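Long-range contacts in putative type VI secretion protein (Escherichia coli, PDB 6SKI), which probably acts as a phospholipase toxin of the type VI secretion system, carried into target cells on the VgrG spike: residues 37-42 with 124-129; 191-196 with 236-241; 374-379 with 406-411; 330-335 with 486-491. All blocks are in the same frame, centred on the assembly; numbering follows the deposited sequence.

Contact 1: residues 37-42 with 124-129; sequences LTIGIF and IKTYIS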
loop_
_atom_site.group_PDB
_atom_site.type_symbol
_atom_site.label_atom_id
_atom_site.label_comp_id
_atom_site.label_asym_id
_atom_site.label_seq_id
_atom_site.Cartn_x
_atom_site.Cartn_y
_atom_site.Cartn_z
ATOM N N LEU A 37 0.872 9.783 22.747
ATOM C CA LEU A 37 1.809 9.531 21.664
ATOM C C LEU A 37 1.085 8.806 20.541
ATOM O O LEU A 37 0.544 7.716 20.746
ATOM C CB LEU A 37 3.005 8.719 22.151
ATOM C CG LEU A 37 4.080 8.431 21.108
ATOM C CD1 LEU A 37 4.671 9.714 20.573
ATOM C CD2 LEU A 37 5.155 7.583 21.728
ATOM N N THR A 38 1.077 9.412 19.362
ATOM C CA THR A 38 0.476 8.822 18.178
ATOM C C THR A 38 1.578 8.343 17.249
ATOM O O THR A 38 2.491 9.105 16.919
ATOM C CB THR A 38 -0.417 9.827 17.456
ATOM O OG1 THR A 38 -1.074 10.658 18.417
ATOM C CG2 THR A 38 -1.451 9.105 16.627
ATOM N N ILE A 39 1.494 7.086 16.832
ATOM C CA ILE A 39 2.445 6.512 15.893
ATOM C C ILE A 39 1.765 6.440 14.538
ATOM O O ILE A 39 0.757 5.742 14.375
ATOM C CB ILE A 39 2.936 5.132 16.350
ATOM C CG1 ILE A 39 3.305 5.169 17.833
ATOM C CG2 ILE A 39 4.117 4.691 15.510
ATOM C CD1 ILE A 39 3.844 3.866 18.361
ATOM N N GLY A 40 2.309 7.166 13.571
ATOM C CA GLY A 40 1.772 7.148 12.230
ATOM C C GLY A 40 2.295 5.966 11.455
ATOM O O GLY A 40 3.486 5.896 11.148
ATOM N N ILE A 41 1.414 5.028 11.135
ATOM C CA ILE A 41 1.783 3.808 10.433
ATOM C C ILE A 41 1.443 4.012 8.969
ATOM O O ILE A 41 0.290 4.292 8.624
ATOM C CB ILE A 41 1.063 2.580 11.006
ATOM C CG1 ILE A 41 0.964 2.690 12.523
ATOM C CG2 ILE A 41 1.815 1.325 10.651
ATOM C CD1 ILE A 41 2.257 2.397 13.228
ATOM N N PHE A 42 2.447 3.884 8.108
ATOM C CA PHE A 42 2.310 4.200 6.693
ATOM C C PHE A 42 2.671 2.957 5.898
ATOM O O PHE A 42 3.853 2.644 5.731
ATOM C CB PHE A 42 3.199 5.382 6.315
ATOM C CG PHE A 42 2.735 6.686 6.884
ATOM C CD1 PHE A 42 3.296 7.186 8.040
ATOM C CD2 PHE A 42 1.748 7.420 6.258
ATOM C CE1 PHE A 42 2.872 8.377 8.566
ATOM C CE2 PHE A 42 1.326 8.616 6.782
ATOM C CZ PHE A 42 1.887 9.092 7.936
ATOM N N ILE A 124 4.907 10.429 16.157
ATOM C CA ILE A 124 6.041 9.799 15.505
ATOM C C ILE A 124 5.486 8.987 14.348
ATOM O O ILE A 124 4.310 8.620 14.328
ATOM C CB ILE A 124 6.862 8.916 16.466
ATOM C CG1 ILE A 124 6.054 7.694 16.892
ATOM C CG2 ILE A 124 7.293 9.709 17.681
ATOM C CD1 ILE A 124 6.799 6.772 17.810
ATOM N N LYS A 125 6.337 8.716 13.366
ATOM C CA LYS A 125 5.857 8.140 12.124
ATOM C C LYS A 125 6.736 6.978 11.698
ATOM O O LYS A 125 7.907 6.885 12.069
ATOM C CB LYS A 125 5.769 9.189 11.009
ATOM C CG LYS A 125 7.050 9.918 10.686
ATOM C CD LYS A 125 6.724 11.179 9.914
ATOM C CE LYS A 125 7.947 11.793 9.283
ATOM N NZ LYS A 125 7.685 13.211 8.923
ATOM N N THR A 126 6.136 6.089 10.918
ATOM C CA THR A 126 6.752 4.848 10.494
ATOM C C THR A 126 6.359 4.574 9.053
ATOM O O THR A 126 5.217 4.808 8.657
ATOM C CB THR A 126 6.304 3.688 11.380
ATOM O OG1 THR A 126 6.419 4.058 12.760
ATOM C CG2 THR A 126 7.144 2.497 11.123
ATOM N N TYR A 127 7.306 4.069 8.272
ATOM C CA TYR A 127 7.081 3.787 6.861
ATOM C C TYR A 127 7.362 2.319 6.589
ATOM O O TYR A 127 8.468 1.836 6.847
ATOM C CB TYR A 127 7.956 4.672 5.976
ATOM C CG TYR A 127 7.746 4.438 4.501
ATOM C CD1 TYR A 127 6.716 5.069 3.820
ATOM C CD2 TYR A 127 8.578 3.590 3.789
ATOM C CE1 TYR A 127 6.521 4.857 2.474
ATOM C CE2 TYR A 127 8.388 3.371 2.446
ATOM C CZ TYR A 127 7.360 4.008 1.793
ATOM O OH TYR A 127 7.173 3.791 0.449
ATOM N N ILE A 128 6.362 1.616 6.069
ATOM C CA ILE A 128 6.499 0.232 5.638
ATOM C C ILE A 128 6.329 0.191 4.128
ATOM O O ILE A 128 5.402 0.797 3.583
ATOM C CB ILE A 128 5.474 -0.680 6.340
ATOM C CG1 ILE A 128 5.620 -0.576 7.858
ATOM C CG2 ILE A 128 5.655 -2.114 5.910
ATOM C CD1 ILE A 128 4.604 0.329 8.509
ATOM N N SER A 129 7.224 -0.524 3.453
ATOM C CA SER A 129 7.218 -0.560 2.001
ATOM C C SER A 129 6.125 -1.501 1.497
ATOM O O SER A 129 5.393 -2.122 2.271
ATOM C CB SER A 129 8.588 -0.975 1.475
ATOM O OG SER A 129 8.978 -2.229 2.003
#

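Contact 2: residues 191-196 with 236-241; sequences FDVFGF and GEVRFL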
loop_
_atom_site.group_PDB
_atom_site.type_symbol
_atom_site.label_atom_id
_atom_site.label_comp_id
_atom_site.label_asym_id
_atom_site.label_seq_id
_atom_site.Cartn_x
_atom_site.Cartn_y
_atom_site.Cartn_z
ATOM N N PHE A 191 -2.585 5.253 17.048
ATOM C CA PHE A 191 -2.071 4.893 15.735
ATOM C C PHE A 191 -2.839 5.644 14.662
ATOM O O PHE A 191 -4.070 5.707 14.707
ATOM C CB PHE A 191 -2.179 3.387 15.484
ATOM C CG PHE A 191 -1.240 2.562 16.311
ATOM C CD1 PHE A 191 0.117 2.584 16.065
ATOM C CD2 PHE A 191 -1.719 1.750 17.319
ATOM C CE1 PHE A 191 0.978 1.824 16.816
ATOM C CE2 PHE A 191 -0.859 0.989 18.072
ATOM C CZ PHE A 191 0.492 1.026 17.819
ATOM N N ASP A 192 -2.114 6.215 13.705
ATOM C CA ASP A 192 -2.687 6.731 12.465
ATOM C C ASP A 192 -2.172 5.838 11.347
ATOM O O ASP A 192 -1.018 5.956 10.930
ATOM C CB ASP A 192 -2.311 8.186 12.222
ATOM C CG ASP A 192 -2.922 9.117 13.229
ATOM O OD1 ASP A 192 -4.126 8.971 13.510
ATOM O OD2 ASP A 192 -2.205 10.009 13.722
ATOM N N VAL A 193 -3.025 4.949 10.863
ATOM C CA VAL A 193 -2.628 3.944 9.890
ATOM C C VAL A 193 -3.041 4.413 8.505
ATOM O O VAL A 193 -4.209 4.749 8.274
ATOM C CB VAL A 193 -3.244 2.577 10.223
ATOM C CG1 VAL A 193 -2.458 1.475 9.554
ATOM C CG2 VAL A 193 -3.275 2.371 11.724
ATOM N N PHE A 194 -2.078 4.455 7.589
ATOM C CA PHE A 194 -2.295 4.882 6.216
ATOM C C PHE A 194 -1.784 3.797 5.286
ATOM O O PHE A 194 -0.718 3.226 5.527
ATOM C CB PHE A 194 -1.580 6.199 5.924
ATOM C CG PHE A 194 -2.110 7.359 6.703
ATOM C CD1 PHE A 194 -1.613 7.649 7.958
ATOM C CD2 PHE A 194 -3.091 8.171 6.175
ATOM C CE1 PHE A 194 -2.093 8.719 8.672
ATOM C CE2 PHE A 194 -3.572 9.240 6.885
ATOM C CZ PHE A 194 -3.073 9.515 8.136
ATOM N N GLY A 195 -2.542 3.505 4.233
ATOM C CA GLY A 195 -2.133 2.491 3.288
ATOM C C GLY A 195 -2.525 2.847 1.871
ATOM O O GLY A 195 -3.496 3.566 1.635
ATOM N N PHE A 196 -1.746 2.324 0.921
ATOM C CA PHE A 196 -2.137 2.339 -0.481
ATOM C C PHE A 196 -2.181 0.911 -0.999
ATOM O O PHE A 196 -1.155 0.323 -1.350
ATOM C CB PHE A 196 -1.200 3.179 -1.349
ATOM C CG PHE A 196 -1.529 3.117 -2.811
ATOM C CD1 PHE A 196 -2.847 3.082 -3.234
ATOM C CD2 PHE A 196 -0.530 3.076 -3.761
ATOM C CE1 PHE A 196 -3.156 3.014 -4.568
ATOM C CE2 PHE A 196 -0.839 3.013 -5.097
ATOM C CZ PHE A 196 -2.151 2.984 -5.500
ATOM N N GLY A 236 -2.529 -0.378 22.222
ATOM C CA GLY A 236 -2.787 0.902 21.604
ATOM C C GLY A 236 -4.210 1.041 21.113
ATOM O O GLY A 236 -5.076 0.189 21.323
ATOM N N GLU A 237 -4.442 2.164 20.440
ATOM C CA GLU A 237 -5.723 2.478 19.830
ATOM C C GLU A 237 -5.454 3.140 18.489
ATOM O O GLU A 237 -4.415 3.771 18.297
ATOM C CB GLU A 237 -6.552 3.385 20.751
ATOM C CG GLU A 237 -7.843 3.904 20.164
ATOM C CD GLU A 237 -8.754 4.496 21.215
ATOM O OE1 GLU A 237 -8.375 4.485 22.403
ATOM O OE2 GLU A 237 -9.850 4.975 20.853
ATOM N N VAL A 238 -6.381 2.982 17.549
ATOM C CA VAL A 238 -6.256 3.583 16.227
ATOM C C VAL A 238 -7.120 4.834 16.189
ATOM O O VAL A 238 -8.324 4.775 16.462
ATOM C CB VAL A 238 -6.653 2.603 15.114
ATOM C CG1 VAL A 238 -6.557 3.283 13.764
ATOM C CG2 VAL A 238 -5.762 1.386 15.143
ATOM N N ARG A 239 -6.505 5.970 15.862
ATOM C CA ARG A 239 -7.239 7.226 15.762
ATOM C C ARG A 239 -7.836 7.414 14.374
ATOM O O ARG A 239 -9.046 7.606 14.228
ATOM C CB ARG A 239 -6.326 8.401 16.117
ATOM C CG ARG A 239 -7.067 9.711 16.286
ATOM C CD ARG A 239 -6.131 10.846 16.638
ATOM N NE ARG A 239 -4.924 10.844 15.823
ATOM C CZ ARG A 239 -3.956 11.744 15.936
ATOM N NH1 ARG A 239 -4.058 12.716 16.828
ATOM N NH2 ARG A 239 -2.889 11.675 15.157
ATOM N N PHE A 240 -6.999 7.369 13.341
ATOM C CA PHE A 240 -7.440 7.569 11.969
ATOM C C PHE A 240 -6.932 6.439 11.091
ATOM O O PHE A 240 -5.752 6.085 11.147
ATOM C CB PHE A 240 -6.958 8.910 11.415
ATOM C CG PHE A 240 -7.394 9.168 10.002
ATOM C CD1 PHE A 240 -8.718 9.419 9.708
ATOM C CD2 PHE A 240 -6.480 9.150 8.968
ATOM C CE1 PHE A 240 -9.119 9.653 8.417
ATOM C CE2 PHE A 240 -6.880 9.383 7.674
ATOM C CZ PHE A 240 -8.200 9.633 7.400
ATOM N N LEU A 241 -7.827 5.877 10.285
ATOM C CA LEU A 241 -7.486 4.877 9.281
ATOM C C LEU A 241 -7.674 5.510 7.910
ATOM O O LEU A 241 -8.803 5.805 7.507
ATOM C CB LEU A 241 -8.352 3.631 9.438
ATOM C CG LEU A 241 -7.953 2.385 8.652
ATOM C CD1 LEU A 241 -6.549 1.965 8.996
ATOM C CD2 LEU A 241 -8.924 1.258 8.934
#

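Contact 3: residues 374-379 with 406-411; sequences HGKLTT and FFERMA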
loop_
_atom_site.group_PDB
_atom_site.type_symbol
_atom_site.label_atom_id
_atom_site.label_comp_id
_atom_site.label_asym_id
_atom_site.label_seq_id
_atom_site.Cartn_x
_atom_site.Cartn_y
_atom_site.Cartn_z
ATOM N N HIS A 374 -8.898 12.298 -24.864
ATOM C CA HIS A 374 -7.584 12.889 -24.664
ATOM C C HIS A 374 -6.484 12.083 -25.336
ATOM O O HIS A 374 -5.300 12.374 -25.142
ATOM C CB HIS A 374 -7.311 13.042 -23.169
ATOM C CG HIS A 374 -8.316 13.900 -22.471
ATOM N ND1 HIS A 374 -8.360 15.268 -22.622
ATOM C CD2 HIS A 374 -9.329 13.582 -21.633
ATOM C CE1 HIS A 374 -9.356 15.756 -21.907
ATOM N NE2 HIS A 374 -9.957 14.754 -21.290
ATOM N N GLY A 375 -6.854 11.086 -26.134
ATOM C CA GLY A 375 -5.933 10.308 -26.931
ATOM C C GLY A 375 -6.662 9.858 -28.176
ATOM O O GLY A 375 -7.848 10.139 -28.354
ATOM N N LYS A 376 -5.944 9.164 -29.051
ATOM C CA LYS A 376 -6.520 8.665 -30.291
ATOM C C LYS A 376 -6.827 7.179 -30.144
ATOM O O LYS A 376 -5.961 6.392 -29.744
ATOM C CB LYS A 376 -5.591 8.936 -31.477
ATOM C CG LYS A 376 -4.228 8.273 -31.412
ATOM C CD LYS A 376 -3.458 8.468 -32.708
ATOM C CE LYS A 376 -4.311 8.122 -33.917
ATOM N NZ LYS A 376 -3.549 7.352 -34.937
ATOM N N LEU A 377 -8.075 6.814 -30.426
ATOM C CA LEU A 377 -8.535 5.432 -30.392
ATOM C C LEU A 377 -8.696 4.937 -31.823
ATOM O O LEU A 377 -9.441 5.529 -32.610
ATOM C CB LEU A 377 -9.852 5.317 -29.627
ATOM C CG LEU A 377 -10.321 3.907 -29.284
ATOM C CD1 LEU A 377 -9.365 3.262 -28.306
ATOM C CD2 LEU A 377 -11.723 3.941 -28.718
ATOM N N THR A 378 -8.002 3.852 -32.154
ATOM C CA THR A 378 -7.942 3.350 -33.516
ATOM C C THR A 378 -8.057 1.833 -33.461
ATOM O O THR A 378 -7.924 1.230 -32.400
ATOM C CB THR A 378 -6.633 3.794 -34.191
ATOM O OG1 THR A 378 -6.504 5.215 -34.075
ATOM C CG2 THR A 378 -6.616 3.446 -35.671
ATOM N N THR A 379 -8.351 1.216 -34.601
ATOM C CA THR A 379 -8.158 -0.217 -34.773
ATOM C C THR A 379 -6.884 -0.422 -35.578
ATOM O O THR A 379 -6.767 0.077 -36.702
ATOM C CB THR A 379 -9.342 -0.883 -35.474
ATOM O OG1 THR A 379 -9.170 -0.782 -36.891
ATOM C CG2 THR A 379 -10.643 -0.235 -35.075
ATOM N N PHE A 406 -6.360 0.016 -30.370
ATOM C CA PHE A 406 -5.221 0.705 -29.786
ATOM C C PHE A 406 -5.626 2.092 -29.308
ATOM O O PHE A 406 -6.347 2.817 -29.999
ATOM C CB PHE A 406 -4.085 0.826 -30.799
ATOM C CG PHE A 406 -2.721 0.782 -30.185
ATOM C CD1 PHE A 406 -2.273 -0.356 -29.544
ATOM C CD2 PHE A 406 -1.886 1.876 -30.252
ATOM C CE1 PHE A 406 -1.019 -0.401 -28.983
ATOM C CE2 PHE A 406 -0.633 1.839 -29.688
ATOM C CZ PHE A 406 -0.200 0.696 -29.056
ATOM N N PHE A 407 -5.158 2.448 -28.121
ATOM C CA PHE A 407 -5.307 3.783 -27.567
ATOM C C PHE A 407 -3.925 4.399 -27.427
ATOM O O PHE A 407 -3.033 3.796 -26.821
ATOM C CB PHE A 407 -6.011 3.738 -26.213
ATOM C CG PHE A 407 -6.288 5.089 -25.630
ATOM C CD1 PHE A 407 -7.091 5.991 -26.297
ATOM C CD2 PHE A 407 -5.745 5.454 -24.415
ATOM C CE1 PHE A 407 -7.346 7.228 -25.762
ATOM C CE2 PHE A 407 -5.999 6.691 -23.878
ATOM C CZ PHE A 407 -6.801 7.579 -24.553
ATOM N N GLU A 408 -3.746 5.587 -28.001
ATOM C CA GLU A 408 -2.484 6.310 -27.924
ATOM C C GLU A 408 -2.720 7.645 -27.239
ATOM O O GLU A 408 -3.463 8.486 -27.752
ATOM C CB GLU A 408 -1.883 6.529 -29.313
ATOM C CG GLU A 408 -1.410 5.269 -29.999
ATOM C CD GLU A 408 -1.801 5.222 -31.462
ATOM O OE1 GLU A 408 -0.963 5.584 -32.314
ATOM O OE2 GLU A 408 -2.947 4.824 -31.761
ATOM N N ARG A 409 -2.079 7.838 -26.094
ATOM C CA ARG A 409 -2.094 9.108 -25.389
ATOM C C ARG A 409 -0.683 9.382 -24.902
ATOM O O ARG A 409 0.009 8.467 -24.457
ATOM C CB ARG A 409 -3.075 9.098 -24.215
ATOM C CG ARG A 409 -3.254 10.454 -23.570
ATOM C CD ARG A 409 -4.451 10.478 -22.648
ATOM N NE ARG A 409 -4.519 9.288 -21.816
ATOM C CZ ARG A 409 -5.132 9.240 -20.641
ATOM N NH1 ARG A 409 -5.732 10.319 -20.162
ATOM N NH2 ARG A 409 -5.144 8.115 -19.945
ATOM N N MET A 410 -0.249 10.630 -24.999
ATOM C CA MET A 410 1.127 10.983 -24.699
ATOM C C MET A 410 1.174 12.012 -23.581
ATOM O O MET A 410 0.347 12.927 -23.532
ATOM C CB MET A 410 1.836 11.526 -25.940
ATOM C CG MET A 410 2.280 10.450 -26.916
ATOM S SD MET A 410 3.951 9.861 -26.606
ATOM C CE MET A 410 4.769 11.397 -26.200
ATOM N N ALA A 411 2.147 11.848 -22.684
ATOM C CA ALA A 411 2.416 12.793 -21.604
ATOM C C ALA A 411 1.201 12.953 -20.690
ATOM O O ALA A 411 0.645 14.041 -20.531
ATOM C CB ALA A 411 2.865 14.147 -22.163
#

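Contact 4: residues 330-335 with 486-491; sequences LFLSCP and THCSAN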
loop_
_atom_site.group_PDB
_atom_site.type_symbol
_atom_site.label_atom_id
_atom_site.label_comp_id
_atom_site.label_asym_id
_atom_site.label_seq_id
_atom_site.Cartn_x
_atom_site.Cartn_y
_atom_site.Cartn_z
ATOM N N LEU A 330 -1.764 1.402 -25.693
ATOM C CA LEU A 330 -2.451 0.313 -25.019
ATOM C C LEU A 330 -3.363 -0.434 -25.975
ATOM O O LEU A 330 -4.066 0.176 -26.780
ATOM C CB LEU A 330 -3.285 0.837 -23.845
ATOM C CG LEU A 330 -2.633 1.866 -22.927
ATOM C CD1 LEU A 330 -3.670 2.471 -22.011
ATOM C CD2 LEU A 330 -1.509 1.239 -22.124
ATOM N N PHE A 331 -3.357 -1.757 -25.875
ATOM C CA PHE A 331 -4.374 -2.566 -26.529
ATOM C C PHE A 331 -5.626 -2.545 -25.668
ATOM O O PHE A 331 -5.611 -3.022 -24.531
ATOM C CB PHE A 331 -3.891 -4.000 -26.732
ATOM C CG PHE A 331 -2.994 -4.176 -27.917
ATOM C CD1 PHE A 331 -3.314 -3.607 -29.132
ATOM C CD2 PHE A 331 -1.840 -4.928 -27.821
ATOM C CE1 PHE A 331 -2.493 -3.770 -30.221
ATOM C CE2 PHE A 331 -1.020 -5.098 -28.913
ATOM C CZ PHE A 331 -1.346 -4.517 -30.112
ATOM N N LEU A 332 -6.704 -1.986 -26.200
ATOM C CA LEU A 332 -7.968 -1.933 -25.487
ATOM C C LEU A 332 -8.886 -3.074 -25.881
ATOM O O LEU A 332 -9.999 -3.178 -25.358
ATOM C CB LEU A 332 -8.653 -0.590 -25.730
ATOM C CG LEU A 332 -7.975 0.617 -25.082
ATOM C CD1 LEU A 332 -8.937 1.784 -24.998
ATOM C CD2 LEU A 332 -7.448 0.261 -23.707
ATOM N N SER A 333 -8.436 -3.927 -26.791
ATOM C CA SER A 333 -9.064 -5.197 -27.098
ATOM C C SER A 333 -7.969 -6.246 -27.162
ATOM O O SER A 333 -6.811 -5.938 -27.452
ATOM C CB SER A 333 -9.827 -5.143 -28.424
ATOM O OG SER A 333 -10.413 -6.392 -28.733
ATOM N N CYS A 334 -8.329 -7.482 -26.878
ATOM C CA CYS A 334 -7.359 -8.554 -27.018
ATOM C C CYS A 334 -7.078 -8.763 -28.501
ATOM O O CYS A 334 -8.010 -9.023 -29.271
ATOM C CB CYS A 334 -7.875 -9.837 -26.379
ATOM S SG CYS A 334 -6.889 -11.300 -26.747
ATOM N N PRO A 335 -5.828 -8.633 -28.944
ATOM C CA PRO A 335 -5.540 -8.763 -30.374
ATOM C C PRO A 335 -5.917 -10.143 -30.883
ATOM O O PRO A 335 -5.609 -11.160 -30.259
ATOM C CB PRO A 335 -4.029 -8.525 -30.450
ATOM C CG PRO A 335 -3.719 -7.748 -29.217
ATOM C CD PRO A 335 -4.611 -8.339 -28.175
ATOM N N THR A 486 -6.405 11.344 -15.577
ATOM C CA THR A 486 -6.584 9.951 -15.198
ATOM C C THR A 486 -5.960 9.045 -16.249
ATOM O O THR A 486 -6.137 9.259 -17.451
ATOM C CB THR A 486 -8.062 9.608 -15.005
ATOM O OG1 THR A 486 -8.223 8.185 -14.960
ATOM C CG2 THR A 486 -8.887 10.157 -16.119
ATOM N N HIS A 487 -5.227 8.039 -15.789
ATOM C CA HIS A 487 -4.549 7.099 -16.664
ATOM C C HIS A 487 -5.460 5.917 -16.947
ATOM O O HIS A 487 -6.239 5.501 -16.087
ATOM C CB HIS A 487 -3.248 6.600 -16.036
ATOM C CG HIS A 487 -2.255 7.680 -15.749
ATOM N ND1 HIS A 487 -0.968 7.655 -16.240
ATOM C CD2 HIS A 487 -2.354 8.813 -15.015
ATOM C CE1 HIS A 487 -0.319 8.725 -15.820
ATOM N NE2 HIS A 487 -1.138 9.446 -15.078
ATOM N N CYS A 488 -5.370 5.386 -18.161
ATOM C CA CYS A 488 -6.038 4.138 -18.503
ATOM C C CYS A 488 -5.114 3.002 -18.084
ATOM O O CYS A 488 -4.106 2.735 -18.746
ATOM C CB CYS A 488 -6.363 4.081 -19.993
ATOM S SG CYS A 488 -7.196 2.568 -20.511
ATOM N N SER A 489 -5.452 2.339 -16.980
ATOM C CA SER A 489 -4.594 1.311 -16.413
ATOM C C SER A 489 -4.960 -0.091 -16.870
ATOM O O SER A 489 -4.119 -0.991 -16.783
ATOM C CB SER A 489 -4.641 1.368 -14.882
ATOM O OG SER A 489 -5.973 1.298 -14.411
ATOM N N ALA A 490 -6.181 -0.292 -17.353
ATOM C CA ALA A 490 -6.600 -1.575 -17.890
ATOM C C ALA A 490 -6.317 -1.609 -19.384
ATOM O O ALA A 490 -6.784 -0.746 -20.131
ATOM C CB ALA A 490 -8.085 -1.815 -17.622
ATOM N N ASN A 491 -5.542 -2.600 -19.813
ATOM C CA ASN A 491 -5.192 -2.738 -21.216
ATOM C C ASN A 491 -4.994 -4.209 -21.525
ATOM O O ASN A 491 -4.980 -5.056 -20.631
ATOM C CB ASN A 491 -3.932 -1.945 -21.575
ATOM C CG ASN A 491 -2.792 -2.195 -20.618
ATOM O OD1 ASN A 491 -2.154 -3.242 -20.658
ATOM N ND2 ASN A 491 -2.519 -1.226 -19.757
#

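Contact 1: residues 37-42 with 124-129
Five backbone hydrogen bonds lace strand 37-42 to strand 124-128. Ile124 N gives to Thr38 O at 2.9 Å, nearly along the C=O axis, and Gly40 N donates to Ile124 O at 2.6 Å. Thr126 N then returns to Gly40 O (2.7 Å), more bent at 137°, and a weak bond follows from Phe42 N to Thr126 O. The nearly straight bond from Ile128 N to Phe42 O (2.7 Å) closes the series. This alternation, with residues 38, 40 and 42 addressing 124, 126 and 128, is the parallel pattern; the axes diverge by just 19°. Around the ladder, the two faces differ. On one, Ile39 and Ile124 run alongside each other, with Ile39 CG2 3.8 Å from Ile124 CG1; the latter branch sits in the crowded position between backbone N and carbonyl carbon (chi1 68°). Ile39 CG2 also meets Thr126 OG1, and helix 156-178 packs on this face. On the other, Phe42 turns its ring edge to the neighbouring strand: Thr126 O lies in the ring plane, 3.1 Å from Phe42 CD1, while Phe42 CE1 reaches Lys125 CB at 3.9 Å. Gly40, without a side chain, lets that same edge reach back along its own strand. Beyond CG, Lys125 runs extended, and its NZ is hydrogen-bonded to Tyr109 O. Helix 101-108 covers the Phe42 side. Two adjacent parallel strands joined through helices make a beta-alpha-beta crossover in the central sheet, consistent with the alpha/beta-hydrolase fold.

Contact 2: residues 191-196 with 236-241
Charge pairing is concentrated in one salt bridge. Arg239 grips Asp192 side-on: NE bonds to Asp192 OD1 (3.1 Å) and NH2 to Asp192 OD2, each oxygen using its syn lone pair, with carboxylate and guanidinium only 12° from coplanar. A bend at chi3 (45°) brings the guanidinium round to the carboxylate.

Three backbone hydrogen bonds cross the contact. Arg239 N gives to Phe191 O at 2.7 Å and Val193 N to Phe240 O at 3.0 Å, while Phe191 N to Glu237 O is weak. Phe191 pairs with Val238 but Val193 with Leu241, so strand 237-241 carries one extra residue, a beta bulge; Arg239 has the helical psi of -56° that goes with it.

Apolar contact lies on both faces. Leu241 CD1 touches Val193 CB at 3.6 Å, alongside it. Phe194 CE2 meets the edge of the Phe240 ring at CE2 (3.4 Å), the two rings oblique.

Asp192 is buried, and its OD2 is also hydrogen-bonded to Tyr109 OH. With two guanidinium nitrogens and this hydroxyl around it, the carboxylate is probably kept ionised, three residues before Gly195, which opens the Gly-Phe-Ser-Arg-Gly sequence resembling a hydrolase nucleophile elbow.

Contact 3: residues 374-379 with 406-411
Strands 376-379 and 406-409 run antiparallel, their axes at 153°, with Lys376-Glu408 and Thr378-Phe406 as hydrogen-bonded pairs and Leu377-Phe407 as the non-hydrogen-bonded pair between them. Both hydrogen-bonded pairs are reciprocal: Lys376 N to Glu408 O and Glu408 N to Lys376 O are each 2.9 Å. At the other pair, Phe406 N approaches Thr378 O from above the carbonyl plane, 27° out of it, whereas Thr378 N comes nearly along the C=O axis of Phe406. On one face, Lys376 runs alongside Glu408. Lys376 CG, in the crowded position between N and carbonyl carbon (chi1 62°), touches Glu408 CB at 3.6 Å. Lys376 NZ and Glu408 OE1 stay 4.1 Å apart, too far for a salt bridge. The pair forms one side of a three-stranded antiparallel sheet in which strand 398-409 is central, strand 376-386 outermost, and strand 328-341 on the far flank. Glu408 bends at chi2, which leaves its CD in the plane of the Phe406 ring, at the edge. On the opposite face, Phe407 has CG anti to the backbone N and swings its ring over to Gly375, placing CE1 3.6 Å from Gly375 CA. Leu377 crosses Phe407 at about a right angle, CD1 to Phe407 CB 4.0 Å. Farther along, Arg409 lays its aliphatic part against the backbone of His374, CG 3.2 Å from His374 O. The guanidinium continues past this strand pair to a salt bridge with Glu328 and a hydrogen bond to Thr486 O.

Contact 4: residues 330-335 with 486-491
Residues 330-331 are strand and the chain turns aside at Leu332 (psi 0°), while residues 486-491 have no regular structure; CA atoms come nearest at Leu332 and Asn491, 5.2 Å apart. The first segment belongs to strand 328-341, an outermost strand of a three-stranded antiparallel sheet, and the second to the loop between helix 476-483 and strand 495-497. Strand 398-409 takes one edge of the first segment, through a backbone bond of Leu330 to Phe407. The loop comes to the other edge, where Phe331 is backbone-bonded to Trp492, just beyond the segment. Within the two segments themselves, contact is by van der Waals touch. Leu330, its CG anti to the carbonyl carbon, and Asn491 carry the largest shares. Leu330 CB rests on Asn491 CB at 3.6 Å, the side chains crossing at about a right angle. The two methyls then part: Leu330 CD1 goes to Cys488 CB, 3.7 Å away, and CD2 of Leu330 to the amide of Asn491, 3.6 Å from ND2. Asn491 holds CG in the crowded position between backbone N and carbonyl carbon (chi1 49°), and its OD1 is hydrogen-bonded to Asn493 N, which anchors the amide. Phe331 sends its ring elsewhere, with Pro335 CG over the centre of one face and an edge-to-face partner in Phe406. Leu332 fills in last: its CD2 sits 3.9 Å from Cys488 SG and 3.8 Å from Ala490 O.

Overall arrangement
From the N terminus, contact 1 closes first, joining strands 22-43 and 121-128 over the helices between them. Contact 2 follows in series, bringing strand 237-243 onto strand 184-195; since that strand also flanks strand 22-43, the two form one continuous piece of the large sheet, their centres about 9 Å apart. Contact 4 spans the longest loop, 330-335 to 486-491, and contact 3 falls wholly within it. These two meet through the small antiparallel sheet, in which strands 328-341 and 398-409 are neighbours. That second group lies across the chain's centre from the first, with centres of contacts 1 and 3 about 41 Å apart.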